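Local coordinates for protein ferric-chelate reductase (NAD(P)H) (Archaeoglobus fulgidus, PDB 1I0R) that catalyses the NAD(P)H-dependent reduction of chelated ferric iron, releasing ferrous iron, and works as an FMN-binding homodimer that also reduces FMN and FAD, at residues G22-G26 / E86-F90; H53-K57 / H126-V130; A61-S65 / T100-V105; T71-F75 / V105-A109. The contacts are given in a common frame with arbitrary orientation. Residues are numbered along the deposited sequence.

In the fold
The four contacts dress one six-stranded antiparallel barrel, the flavin-reductase domain. Contact 1 fastens helix 86-90 to the start of strand 23-37 and holds the FMN ligand Lys89. Contact 2, its centre about 17 Å from that of contact 1, sets helix 51-59 against strand 126-138, which carries the NADP(+) ligand His126; Cys25 SG touches Ala55 CB at 3.8 Å between them. Contact 3 lays 100-105 along strand 61-67 and meets contact 1, Lys24 CD lying 3.8 Å from Pro103 CB, and contact 2, Val56 CG2 lying 4.0 Å from Phe62 CB. Contact 4 shares Val105 with contact 3. Contacts 2 and 4 lie on opposite sides of the chain's centre, their centres about 23 Å apart.

Contact 1 of 4, residues G22-G26 / E86-F90; sequences GRKCG and EFEKF
Gly22, with positive phi (60°/26°), leads into extended Arg23-Gly26, the start of strand 23-37. The short helix 86-90 crosses it at 54°, the two axes approaching to 8.7 Å; CA of Lys24 lies 6.3 Å from CA of Glu86, and CA of Gly26 lies 7.9 Å from CA of Lys89. Charge dominates at the N-terminal end of the helix. Glu86 (chi1 t, chi2 t) reaches the strand and OE2 accepts two hydrogen bonds: from Lys24 N at 2.7 Å and, within a salt bridge, from Lys24 NZ at 3.0 Å. The lysine side chain (m, t, m, m) curls back to make this second bond. Arg23 NE adds a looser attraction, 4.5 Å from Glu86 OE1. At the other end, the extended Lys89 (chi2 to chi4 t) donates from NZ to Gly26 O at 2.7 Å, and a water accepts from both Lys89 NZ (2.5 Å) and Gly26 N (3.0 Å). Packing involves the Phe90 ring (chi1 m): Lys24 CB sits over its face, 3.9 Å from the centroid in a CH-pi contact, and the carbonyl Cys25 O lies at its edge, 3.7 Å from Phe90 CZ. Strand 103-105 touches both Lys24 and Phe90. Lys89 binds FMN, so the bond to Gly26 O, next to the FMN-binding run Gln27-Thr31, ties a cofactor ligand directly to the barrel wall.

Contact 2 of 4, residues H53-K57 / H126-V130; sequences HNAVK and HTLFV
Helix 53-57, one turn of helix 51-59, packs against strand 126-130 of the six-stranded antiparallel barrel. The axes approach to 10.4 Å with their N-to-C directions 45° apart. Lys57 N bonds to His53 O at 2.9 Å within the helix, whereas His126 to Val130 are extended. In register, CA of His53 lies 7.7 Å from CA of Thr127, and CA of Val56 lies 8.2 Å from CA of Phe129. The strand alternates: Thr127 and Phe129 point their CA-CB bonds toward the helix, while Leu128 points away and packs on Leu128 of the second subunit. The same strand thus carries the helix on one side and meets the dimer partner on the other. His126, an NADP(+) ligand, begins it, and Lys48, an FMN ligand, lies beside both His53 and Thr127. Phe129 (chi1 m, chi2 95°) is the central side chain, filling the space between the backbones. The His53 ring (chi1 t) approaches it obliquely, centroids 5.4 Å apart and planes at 56°. Lys57 runs past, its CB 4.4 Å from Phe129 CZ, and sends NZ on to a salt bridge with Glu120 of strand 109-122. Val56 (chi1 t) covers one face of the phenyl ring in a CH-pi contact: its CG1 lies 3.7 Å from the Phe129 centroid, 13° off the normal, and 3.6 Å from Phe129 CD2.

Contact 3 of 4, residues A61-S65 / T100-V105; sequences AFGVS and TGVPLV
Strand 61-65 belongs to the closed antiparallel barrel, and 100-105 runs beside it in nearly the same direction, 22° apart end to end, as a loop that becomes strand 103-105. This is packing against the barrel: strand 61-67 hydrogen-bonds through its backbone to strands 109-122 and 14-20, while Leu104 pairs with Lys96 in a separate two-stranded sheet. Ala61 comes first; its CB meets Thr100 CB at 3.9 Å and Val102 CG1 (chi1 m) at 3.7 Å. Val102 N gives a weak hydrogen bond to Thr100 OG1 (3.3 Å), whose stronger partner is Glu114, and Gly101 turns the chain with positive phi (97°/-8°). Phe62 (chi1 p) points its CA-CB bond away, and its ring packs on Val44 and Val117, but its N lies 3.8 Å from Val102 CG1. At Gly63 the CA atoms come closest, 5.8 Å to CA of Leu104; Gly63 CA lies 4.0 Å from Leu104 CD2, and a CB here would clash with that methyl. Val64 points away, packing on Val32 and Val44, so that the strand alternates between the barrel side and the covering segment. Ser65, its CA 6.1 Å from that of Val105, turns back toward it with chi1 m. Water 2 donates to Ser65 OG (2.7 Å) and accepts from Val105 N (2.9 Å), bridging the two segments, and Ser65 OG itself donates to Val105 O at 2.7 Å.

Contact 4 of 4, residues T71-F75 / V105-A109; sequences TPMEF and VTQHA
Phe75 (chi1 t, chi2 80°) presents a ring face to the edge of the His108 imidazole in a T-shaped pair, centroids 4.6 Å apart and planes at 71°; the closest atoms are Phe75 CG and His108 CD2 at 3.6 Å. Pro72, the N-cap of helix 73-78, lies over a face of the same imidazole, its CD 3.6 Å from the His108 centroid in a CH-pi contact. Pro72 thus covers a face of His108 while the imidazole's edge meets Phe75; His108 ND1 is hydrogen-bonded to Glu68. His108 sits at the third position of a type II turn, Thr106 to Ala109, closed by Ala109 N to Thr106 O at 3.2 Å; Gln107 (-65°/129°) and His108 (62°/21°, chi1 m) occupy the central positions. CA of Thr71 lies 5.8 Å from CA of His108. Farther out, Phe75 CZ lies 3.6 Å from Gln107 O and 4.2 Å from Val105 CG1, the latter at the ring edge. The contact joins the start of helix 73-78 to the connection between strands 103-105 and 109-122. Phe75 and Val105 also pack on Ile15 of barrel strand 14-20, and Met73 touches helix 147-155 at Tyr150 and Lys154.

Contact 1 of 4, residues G22-G26 / E86-F90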
loop_
_atom_site.group_PDB
_atom_site.type_symbol
_atom_site.label_atom_id
_atom_site.label_comp_id
_atom_site.label_asym_id
_atom_site.label_seq_id
_atom_site.Cartn_x
_atom_site.Cartn_y
_atom_site.Cartn_z
ATOM N N GLY B 22 30.009 -0.072 0.671
ATOM C CA GLY B 22 30.391 1.267 0.257
ATOM C C GLY B 22 29.813 1.707 -1.075
ATOM O O GLY B 22 30.389 2.557 -1.758
ATOM N N ARG B 23 28.674 1.134 -1.454
ATOM C CA ARG B 23 28.026 1.490 -2.709
ATOM C C ARG B 23 26.557 1.829 -2.484
ATOM O O ARG B 23 25.806 1.005 -1.970
ATOM C CB ARG B 23 28.123 0.336 -3.700
ATOM C CG ARG B 23 27.444 0.606 -5.025
ATOM C CD ARG B 23 27.733 -0.487 -6.043
ATOM N NE ARG B 23 29.159 -0.593 -6.362
ATOM C CZ ARG B 23 30.061 -1.245 -5.625
ATOM N NH1 ARG B 23 29.703 -1.869 -4.506
ATOM N NH2 ARG B 23 31.331 -1.280 -6.013
ATOM N N LYS B 24 26.172 3.042 -2.869
ATOM C CA LYS B 24 24.788 3.507 -2.733
ATOM C C LYS B 24 23.931 2.801 -3.775
ATOM O O LYS B 24 24.382 2.574 -4.900
ATOM C CB LYS B 24 24.696 5.021 -2.962
ATOM C CG LYS B 24 25.469 5.878 -1.943
ATOM C CD LYS B 24 25.251 7.384 -2.141
ATOM C CE LYS B 24 25.765 7.904 -3.487
ATOM N NZ LYS B 24 27.232 7.754 -3.656
ATOM N N CYS B 25 22.696 2.459 -3.396
ATOM C CA CYS B 25 21.761 1.799 -4.310
ATOM C C CYS B 25 20.395 2.460 -4.179
ATOM O O CYS B 25 20.081 3.053 -3.148
ATOM C CB CYS B 25 21.590 0.324 -3.973
ATOM S SG CYS B 25 23.049 -0.738 -4.173
ATOM N N GLY B 26 19.599 2.380 -5.232
ATOM C CA GLY B 26 18.267 2.965 -5.157
ATOM C C GLY B 26 17.427 2.467 -6.313
ATOM O O GLY B 26 17.951 2.172 -7.377
ATOM N N GLU B 86 26.579 3.389 -9.933
ATOM C CA GLU B 86 26.206 4.197 -8.782
ATOM C C GLU B 86 26.347 5.669 -9.160
ATOM O O GLU B 86 25.593 6.519 -8.686
ATOM C CB GLU B 86 27.114 3.862 -7.596
ATOM C CG GLU B 86 27.091 4.876 -6.463
ATOM C CD GLU B 86 27.990 4.473 -5.308
ATOM O OE1 GLU B 86 29.007 3.790 -5.553
ATOM O OE2 GLU B 86 27.690 4.850 -4.159
ATOM N N PHE B 87 27.311 5.961 -10.027
ATOM C CA PHE B 87 27.547 7.327 -10.472
ATOM C C PHE B 87 26.423 7.810 -11.387
ATOM O O PHE B 87 25.943 8.935 -11.253
ATOM C CB PHE B 87 28.881 7.422 -11.217
ATOM C CG PHE B 87 29.226 8.813 -11.665
ATOM C CD1 PHE B 87 29.752 9.736 -10.768
ATOM C CD2 PHE B 87 28.999 9.211 -12.980
ATOM C CE1 PHE B 87 30.049 11.036 -11.174
ATOM C CE2 PHE B 87 29.290 10.506 -13.395
ATOM C CZ PHE B 87 29.815 11.420 -12.492
ATOM N N GLU B 88 26.010 6.962 -12.324
ATOM C CA GLU B 88 24.941 7.328 -13.245
ATOM C C GLU B 88 23.675 7.657 -12.465
ATOM O O GLU B 88 22.956 8.593 -12.806
ATOM C CB GLU B 88 24.656 6.186 -14.230
ATOM C CG GLU B 88 25.803 5.877 -15.184
ATOM C CD GLU B 88 25.529 4.678 -16.084
ATOM O OE1 GLU B 88 25.340 3.559 -15.560
ATOM O OE2 GLU B 88 25.506 4.854 -17.322
ATOM N N LYS B 89 23.418 6.892 -11.407
ATOM C CA LYS B 89 22.227 7.095 -10.589
ATOM C C LYS B 89 22.241 8.301 -9.659
ATOM O O LYS B 89 21.281 9.069 -9.634
ATOM C CB LYS B 89 21.926 5.845 -9.758
ATOM C CG LYS B 89 21.119 4.785 -10.492
ATOM C CD LYS B 89 20.750 3.650 -9.562
ATOM C CE LYS B 89 19.882 2.631 -10.270
ATOM N NZ LYS B 89 19.622 1.452 -9.404
ATOM N N PHE B 90 23.314 8.478 -8.896
ATOM C CA PHE B 90 23.358 9.589 -7.959
ATOM C C PHE B 90 24.075 10.870 -8.378
ATOM O O PHE B 90 23.954 11.880 -7.692
ATOM C CB PHE B 90 23.915 9.114 -6.611
ATOM C CG PHE B 90 23.082 8.042 -5.954
ATOM C CD1 PHE B 90 23.222 6.707 -6.322
ATOM C CD2 PHE B 90 22.146 8.371 -4.975
ATOM C CE1 PHE B 90 22.446 5.714 -5.726
ATOM C CE2 PHE B 90 21.361 7.381 -4.371
ATOM C CZ PHE B 90 21.512 6.052 -4.748
HETATM O O HOH W 1 20.995 0.825 -7.398
#

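Contact 2 of 4, residues H53-K57 / H126-V130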
loop_
_atom_site.group_PDB
_atom_site.type_symbol
_atom_site.label_atom_id
_atom_site.label_comp_id
_atom_site.label_asym_id
_atom_site.label_seq_id
_atom_site.Cartn_x
_atom_site.Cartn_y
_atom_site.Cartn_z
ATOM N N HIS B 53 17.480 -4.669 -3.563
ATOM C CA HIS B 53 17.017 -5.763 -2.714
ATOM C C HIS B 53 18.229 -6.344 -1.960
ATOM O O HIS B 53 18.208 -6.509 -0.733
ATOM C CB HIS B 53 16.365 -6.872 -3.573
ATOM C CG HIS B 53 16.223 -8.186 -2.860
ATOM N ND1 HIS B 53 15.065 -8.573 -2.207
ATOM C CD2 HIS B 53 17.117 -9.183 -2.653
ATOM C CE1 HIS B 53 15.258 -9.744 -1.627
ATOM N NE2 HIS B 53 16.499 -10.133 -1.882
ATOM N N ASN B 54 19.290 -6.651 -2.697
ATOM C CA ASN B 54 20.455 -7.235 -2.068
ATOM C C ASN B 54 21.145 -6.294 -1.092
ATOM O O ASN B 54 21.676 -6.755 -0.086
ATOM C CB ASN B 54 21.432 -7.746 -3.137
ATOM C CG ASN B 54 20.775 -8.731 -4.096
ATOM O OD1 ASN B 54 19.902 -9.510 -3.701
ATOM N ND2 ASN B 54 21.201 -8.716 -5.358
ATOM N N ALA B 55 21.117 -4.987 -1.368
ATOM C CA ALA B 55 21.738 -4.007 -0.470
ATOM C C ALA B 55 20.966 -3.952 0.841
ATOM O O ALA B 55 21.546 -3.856 1.918
ATOM C CB ALA B 55 21.769 -2.619 -1.124
ATOM N N VAL B 56 19.641 -4.024 0.757
ATOM C CA VAL B 56 18.858 -3.991 1.967
ATOM C C VAL B 56 19.082 -5.295 2.714
ATOM O O VAL B 56 19.181 -5.307 3.934
ATOM C CB VAL B 56 17.351 -3.809 1.661
ATOM C CG1 VAL B 56 16.532 -3.862 2.968
ATOM C CG2 VAL B 56 17.135 -2.479 0.980
ATOM N N LYS B 57 19.175 -6.398 1.986
ATOM C CA LYS B 57 19.384 -7.681 2.639
ATOM C C LYS B 57 20.690 -7.707 3.440
ATOM O O LYS B 57 20.732 -8.204 4.561
ATOM C CB LYS B 57 19.376 -8.817 1.610
ATOM C CG LYS B 57 19.331 -10.189 2.271
ATOM C CD LYS B 57 19.078 -11.320 1.285
ATOM C CE LYS B 57 18.749 -12.616 2.032
ATOM N NZ LYS B 57 17.535 -12.499 2.922
ATOM N N HIS B 126 9.902 -12.028 -4.496
ATOM C CA HIS B 126 10.229 -10.776 -3.802
ATOM C C HIS B 126 10.406 -11.025 -2.318
ATOM O O HIS B 126 10.032 -12.077 -1.792
ATOM C CB HIS B 126 9.059 -9.779 -3.908
ATOM C CG HIS B 126 8.740 -9.340 -5.295
ATOM N ND1 HIS B 126 8.702 -8.010 -5.660
ATOM C CD2 HIS B 126 8.385 -10.045 -6.395
ATOM C CE1 HIS B 126 8.335 -7.916 -6.928
ATOM N NE2 HIS B 126 8.137 -9.135 -7.395
ATOM N N THR B 127 10.959 -10.027 -1.635
ATOM C CA THR B 127 11.090 -10.068 -0.185
ATOM C C THR B 127 10.377 -8.817 0.337
ATOM O O THR B 127 10.561 -7.719 -0.214
ATOM C CB THR B 127 12.560 -9.996 0.314
ATOM O OG1 THR B 127 13.282 -11.124 -0.187
ATOM C CG2 THR B 127 12.605 -10.029 1.837
ATOM N N LEU B 128 9.530 -8.985 1.351
ATOM C CA LEU B 128 8.893 -7.833 1.964
ATOM C C LEU B 128 9.750 -7.522 3.203
ATOM O O LEU B 128 9.867 -8.342 4.123
ATOM C CB LEU B 128 7.448 -8.160 2.381
ATOM C CG LEU B 128 6.634 -6.964 2.892
ATOM C CD1 LEU B 128 6.282 -6.037 1.784
ATOM C CD2 LEU B 128 5.365 -7.445 3.528
ATOM N N PHE B 129 10.389 -6.351 3.216
ATOM C CA PHE B 129 11.230 -5.975 4.345
ATOM C C PHE B 129 10.414 -5.133 5.297
ATOM O O PHE B 129 9.758 -4.201 4.858
ATOM C CB PHE B 129 12.449 -5.144 3.876
ATOM C CG PHE B 129 13.404 -5.909 3.006
ATOM C CD1 PHE B 129 13.309 -5.844 1.616
ATOM C CD2 PHE B 129 14.383 -6.710 3.586
ATOM C CE1 PHE B 129 14.194 -6.578 0.793
ATOM C CE2 PHE B 129 15.271 -7.450 2.785
ATOM C CZ PHE B 129 15.176 -7.383 1.395
ATOM N N VAL B 130 10.421 -5.486 6.577
ATOM C CA VAL B 130 9.696 -4.707 7.568
ATOM C C VAL B 130 10.723 -3.881 8.330
ATOM O O VAL B 130 11.618 -4.420 8.980
ATOM C CB VAL B 130 8.948 -5.608 8.556
ATOM C CG1 VAL B 130 8.184 -4.735 9.589
ATOM C CG2 VAL B 130 7.940 -6.472 7.783
#

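Contact 3 of 4, residues A61-S65 / T100-V105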
loop_
_atom_site.group_PDB
_atom_site.type_symbol
_atom_site.label_atom_id
_atom_site.label_comp_id
_atom_site.label_asym_id
_atom_site.label_seq_id
_atom_site.Cartn_x
_atom_site.Cartn_y
_atom_site.Cartn_z
ATOM N N ALA B 61 19.124 -1.947 6.391
ATOM C CA ALA B 61 18.521 -0.621 6.494
ATOM C C ALA B 61 18.056 -0.114 5.142
ATOM O O ALA B 61 18.536 -0.565 4.112
ATOM C CB ALA B 61 19.520 0.379 7.112
ATOM N N PHE B 62 17.092 0.797 5.151
ATOM C CA PHE B 62 16.615 1.378 3.908
ATOM C C PHE B 62 16.033 2.764 4.100
ATOM O O PHE B 62 15.646 3.154 5.221
ATOM C CB PHE B 62 15.584 0.439 3.192
ATOM C CG PHE B 62 14.267 0.237 3.931
ATOM C CD1 PHE B 62 13.213 1.143 3.781
ATOM C CD2 PHE B 62 14.070 -0.896 4.718
ATOM C CE1 PHE B 62 11.973 0.911 4.422
ATOM C CE2 PHE B 62 12.847 -1.143 5.356
ATOM C CZ PHE B 62 11.806 -0.238 5.207
ATOM N N GLY B 63 15.989 3.513 3.005
ATOM C CA GLY B 63 15.411 4.837 3.041
ATOM C C GLY B 63 14.272 4.891 2.047
ATOM O O GLY B 63 14.266 4.123 1.079
ATOM N N VAL B 64 13.318 5.788 2.275
ATOM C CA VAL B 64 12.191 5.944 1.361
ATOM C C VAL B 64 12.009 7.431 1.066
ATOM O O VAL B 64 11.903 8.239 1.996
ATOM C CB VAL B 64 10.839 5.428 1.973
ATOM C CG1 VAL B 64 9.671 5.732 1.016
ATOM C CG2 VAL B 64 10.911 3.929 2.220
ATOM N N SER B 65 11.996 7.798 -0.214
ATOM C CA SER B 65 11.728 9.177 -0.615
ATOM C C SER B 65 10.323 9.182 -1.251
ATOM O O SER B 65 10.075 8.432 -2.205
ATOM C CB SER B 65 12.725 9.640 -1.674
ATOM O OG SER B 65 14.040 9.594 -1.159
ATOM N N THR B 100 21.817 5.545 9.911
ATOM C CA THR B 100 21.866 4.133 9.522
ATOM C C THR B 100 22.829 3.875 8.375
ATOM O O THR B 100 23.121 2.717 8.066
ATOM C CB THR B 100 20.509 3.607 9.042
ATOM O OG1 THR B 100 20.213 4.210 7.776
ATOM C CG2 THR B 100 19.419 3.904 10.037
ATOM N N GLY B 101 23.302 4.937 7.729
ATOM C CA GLY B 101 24.220 4.780 6.620
ATOM C C GLY B 101 23.576 4.824 5.248
ATOM O O GLY B 101 24.267 4.840 4.229
ATOM N N VAL B 102 22.246 4.836 5.194
ATOM C CA VAL B 102 21.626 4.874 3.874
ATOM C C VAL B 102 21.545 6.283 3.289
ATOM O O VAL B 102 21.461 7.269 4.017
ATOM C CB VAL B 102 20.199 4.278 3.891
ATOM C CG1 VAL B 102 20.220 2.909 4.549
ATOM C CG2 VAL B 102 19.255 5.203 4.610
ATOM N N PRO B 103 21.590 6.393 1.952
ATOM C CA PRO B 103 21.496 7.708 1.333
ATOM C C PRO B 103 20.014 8.092 1.279
ATOM O O PRO B 103 19.198 7.331 0.749
ATOM C CB PRO B 103 22.089 7.476 -0.062
ATOM C CG PRO B 103 21.710 6.090 -0.363
ATOM C CD PRO B 103 21.916 5.356 0.955
ATOM N N LEU B 104 19.654 9.240 1.839
ATOM C CA LEU B 104 18.265 9.700 1.813
ATOM C C LEU B 104 18.156 10.743 0.715
ATOM O O LEU B 104 18.683 11.863 0.855
ATOM C CB LEU B 104 17.882 10.317 3.161
ATOM C CG LEU B 104 18.056 9.327 4.315
ATOM C CD1 LEU B 104 18.145 10.070 5.657
ATOM C CD2 LEU B 104 16.873 8.330 4.280
ATOM N N VAL B 105 17.485 10.379 -0.386
ATOM C CA VAL B 105 17.326 11.304 -1.506
ATOM C C VAL B 105 16.263 12.355 -1.201
ATOM O O VAL B 105 15.090 12.027 -0.987
ATOM C CB VAL B 105 16.952 10.557 -2.805
ATOM C CG1 VAL B 105 16.706 11.547 -3.936
ATOM C CG2 VAL B 105 18.068 9.604 -3.195
HETATM O O HOH W 2 15.870 7.997 0.079
#

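Contact 4 of 4, residues T71-F75 / V105-A109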
loop_
_atom_site.group_PDB
_atom_site.type_symbol
_atom_site.label_atom_id
_atom_site.label_comp_id
_atom_site.label_asym_id
_atom_site.label_seq_id
_atom_site.Cartn_x
_atom_site.Cartn_y
_atom_site.Cartn_z
ATOM N N THR B 71 7.464 15.446 -10.226
ATOM C CA THR B 71 8.773 14.835 -10.431
ATOM C C THR B 71 8.998 14.570 -11.920
ATOM O O THR B 71 8.171 13.950 -12.577
ATOM C CB THR B 71 8.892 13.493 -9.667
ATOM O OG1 THR B 71 8.747 13.725 -8.258
ATOM C CG2 THR B 71 10.256 12.863 -9.915
ATOM N N PRO B 72 10.125 15.044 -12.477
ATOM C CA PRO B 72 10.395 14.819 -13.907
ATOM C C PRO B 72 10.513 13.339 -14.286
ATOM O O PRO B 72 11.120 12.551 -13.563
ATOM C CB PRO B 72 11.709 15.570 -14.132
ATOM C CG PRO B 72 11.643 16.676 -13.118
ATOM C CD PRO B 72 11.116 15.965 -11.892
ATOM N N MET B 73 9.945 12.950 -15.424
ATOM C CA MET B 73 10.034 11.552 -15.828
ATOM C C MET B 73 11.484 11.091 -15.963
ATOM O O MET B 73 11.798 9.917 -15.738
ATOM C CB MET B 73 9.297 11.326 -17.153
ATOM C CG MET B 73 7.792 11.523 -17.071
ATOM S SD MET B 73 6.990 10.291 -16.003
ATOM C CE MET B 73 6.735 8.942 -17.170
ATOM N N GLU B 74 12.372 12.008 -16.337
ATOM C CA GLU B 74 13.779 11.659 -16.497
ATOM C C GLU B 74 14.399 11.276 -15.156
ATOM O O GLU B 74 15.230 10.369 -15.081
ATOM C CB GLU B 74 14.561 12.824 -17.127
ATOM C CG GLU B 74 14.189 14.207 -16.605
ATOM C CD GLU B 74 13.140 14.911 -17.471
ATOM O OE1 GLU B 74 12.059 14.323 -17.726
ATOM O OE2 GLU B 74 13.402 16.065 -17.900
ATOM N N PHE B 75 13.982 11.968 -14.103
ATOM C CA PHE B 75 14.494 11.708 -12.761
ATOM C C PHE B 75 14.031 10.322 -12.326
ATOM O O PHE B 75 14.801 9.538 -11.783
ATOM C CB PHE B 75 13.973 12.781 -11.799
ATOM C CG PHE B 75 14.546 12.693 -10.409
ATOM C CD1 PHE B 75 15.809 13.204 -10.121
ATOM C CD2 PHE B 75 13.802 12.131 -9.376
ATOM C CE1 PHE B 75 16.322 13.161 -8.828
ATOM C CE2 PHE B 75 14.306 12.082 -8.075
ATOM C CZ PHE B 75 15.569 12.599 -7.798
ATOM N N VAL B 105 17.485 10.379 -0.386
ATOM C CA VAL B 105 17.326 11.304 -1.506
ATOM C C VAL B 105 16.263 12.355 -1.201
ATOM O O VAL B 105 15.090 12.027 -0.987
ATOM C CB VAL B 105 16.952 10.557 -2.805
ATOM C CG1 VAL B 105 16.706 11.547 -3.936
ATOM C CG2 VAL B 105 18.068 9.604 -3.195
ATOM N N THR B 106 16.668 13.624 -1.189
ATOM C CA THR B 106 15.751 14.711 -0.875
ATOM C C THR B 106 15.217 15.426 -2.096
ATOM O O THR B 106 14.194 16.117 -2.020
ATOM C CB THR B 106 16.415 15.741 0.058
ATOM O OG1 THR B 106 17.670 16.134 -0.511
ATOM C CG2 THR B 106 16.687 15.125 1.431
ATOM N N GLN B 107 15.895 15.243 -3.225
ATOM C CA GLN B 107 15.450 15.895 -4.457
ATOM C C GLN B 107 14.092 15.359 -4.900
ATOM O O GLN B 107 13.904 14.151 -4.997
ATOM C CB GLN B 107 16.461 15.685 -5.574
ATOM C CG GLN B 107 16.339 16.738 -6.677
ATOM C CD GLN B 107 17.452 16.621 -7.700
ATOM O OE1 GLN B 107 18.549 16.157 -7.385
ATOM N NE2 GLN B 107 17.172 17.040 -8.935
ATOM N N HIS B 108 13.167 16.277 -5.170
ATOM C CA HIS B 108 11.805 15.957 -5.603
ATOM C C HIS B 108 11.014 15.154 -4.583
ATOM O O HIS B 108 10.012 14.527 -4.931
ATOM C CB HIS B 108 11.832 15.204 -6.933
ATOM C CG HIS B 108 12.438 15.996 -8.047
ATOM N ND1 HIS B 108 11.921 17.206 -8.458
ATOM C CD2 HIS B 108 13.558 15.792 -8.780
ATOM C CE1 HIS B 108 12.701 17.717 -9.397
ATOM N NE2 HIS B 108 13.701 16.880 -9.611
ATOM N N ALA B 109 11.442 15.202 -3.328
ATOM C CA ALA B 109 10.764 14.450 -2.280
ATOM C C ALA B 109 9.925 15.308 -1.369
ATOM O O ALA B 109 10.379 16.345 -0.870
ATOM C CB ALA B 109 11.785 13.674 -1.458
#